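Local coordinates for putative modification methylase (PDB 2ZIG) that probably transfers a methyl group from S-adenosyl-L-methionine to the exocyclic N4 nitrogen of cytosine in DNA, as a member of the N(4)/N(6)-methyltransferase family, at the interface of chains A and B. Coordinates in Å, arbitrary orientation; residue numbers count along the deposited sequence, not the author numbering. Chains: chain A/B, Putative modification methylase.

The interface of chains A and B. Residues chain A 187, 191, 234; chain B 156, 158-159.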
# COMPACT_ATOMS: atom_id res chain seq x y z
N ARG A 187 10.15 27.63 -14.55
CA ARG A 187 11.06 26.51 -14.45
C ARG A 187 12.29 26.88 -13.66
O ARG A 187 12.73 26.11 -12.81
CB ARG A 187 11.47 26.03 -15.83
CG ARG A 187 10.38 25.35 -16.62
CD ARG A 187 10.92 24.95 -17.98
NE ARG A 187 12.08 24.08 -17.88
CZ ARG A 187 13.00 23.94 -18.83
NH1 ARG A 187 12.89 24.62 -19.96
NH2 ARG A 187 14.03 23.12 -18.65
N ARG A 191 13.30 25.29 -9.90
CA ARG A 191 14.35 24.27 -9.88
C ARG A 191 14.71 23.99 -8.43
O ARG A 191 14.65 24.88 -7.59
CB ARG A 191 15.60 24.74 -10.63
CG ARG A 191 15.53 24.64 -12.14
CD ARG A 191 16.89 24.97 -12.77
NE ARG A 191 16.92 24.73 -14.21
CZ ARG A 191 16.21 25.40 -15.11
NH1 ARG A 191 15.40 26.38 -14.73
NH2 ARG A 191 16.31 25.10 -16.40
N PHE A 234 4.75 24.51 -9.96
CA PHE A 234 5.72 25.56 -10.24
C PHE A 234 5.22 26.85 -9.61
O PHE A 234 4.02 26.97 -9.35
CB PHE A 234 5.83 25.79 -11.75
CG PHE A 234 6.34 24.61 -12.51
CD1 PHE A 234 7.70 24.44 -12.73
CD2 PHE A 234 5.45 23.66 -13.01
CE1 PHE A 234 8.18 23.34 -13.44
CE2 PHE A 234 5.92 22.55 -13.72
CZ PHE A 234 7.29 22.39 -13.93
N PRO B 156 18.30 18.03 -14.91
CA PRO B 156 16.94 18.54 -14.70
C PRO B 156 16.75 19.22 -13.35
O PRO B 156 16.90 20.43 -13.23
CB PRO B 156 16.08 17.28 -14.85
CG PRO B 156 16.99 16.20 -14.31
CD PRO B 156 18.32 16.55 -14.95
N GLU B 158 13.97 19.56 -11.74
CA GLU B 158 12.74 20.34 -11.78
C GLU B 158 11.57 19.49 -11.30
O GLU B 158 11.67 18.28 -11.20
CB GLU B 158 12.48 20.84 -13.20
CG GLU B 158 13.43 21.95 -13.61
CD GLU B 158 13.24 22.40 -15.05
OE1 GLU B 158 12.09 22.65 -15.45
OE2 GLU B 158 14.25 22.52 -15.77
N PRO B 159 10.43 20.13 -11.00
CA PRO B 159 9.24 19.42 -10.53
C PRO B 159 8.71 18.37 -11.51
O PRO B 159 9.04 18.40 -12.70
CB PRO B 159 8.23 20.54 -10.32
CG PRO B 159 9.10 21.70 -9.92
CD PRO B 159 10.22 21.59 -10.92
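A:Phe234 and B:Pro159 form the apolar centre: the CB edge of the proline ring sits over one face of the phenyl ring, toward its rim, the two side chains crossing at a slant, and CD of B:Pro159 comes 3.7 Å from CE1 of A:Phe234. Next to it B:Glu158, from a loop of chain B, reaches between two arginines of chain A. CG of B:Glu158 rests 3.7 Å from CG of A:Arg191, and the two side chains run alongside each other in the same direction. Beyond its CG the glutamate is extended (chi2 177°), which carries the carboxylate up to A:Arg187, in helix 184-190. That arginine turns about its CG-CD bond (chi3 58°) and grips the acid side-on. NE of A:Arg187 gives a nearly straight hydrogen bond of 2.8 Å, in the guanidinium plane, to OE1 of B:Glu158. NH2 of A:Arg187 donates less straight, at 2.9 Å, to OE2 of B:Glu158, which is tilted somewhat out of that plane. Each oxygen offers its syn lone pair, and two bonds ending on different oxygens hold the carboxylate against rotation. A:Arg191 turns a guanidinium face to the same OE2 of B:Glu158, its NH2 3.4 Å away in a salt bridge. A leucine in place of A:Arg187 would probably leave the carboxylate free to turn, its charge met here by the face of A:Arg191. The patch holds a loop of one subunit against its neighbour, and its two-fold twin would reinforce the deposited dimer, if that is the biological form.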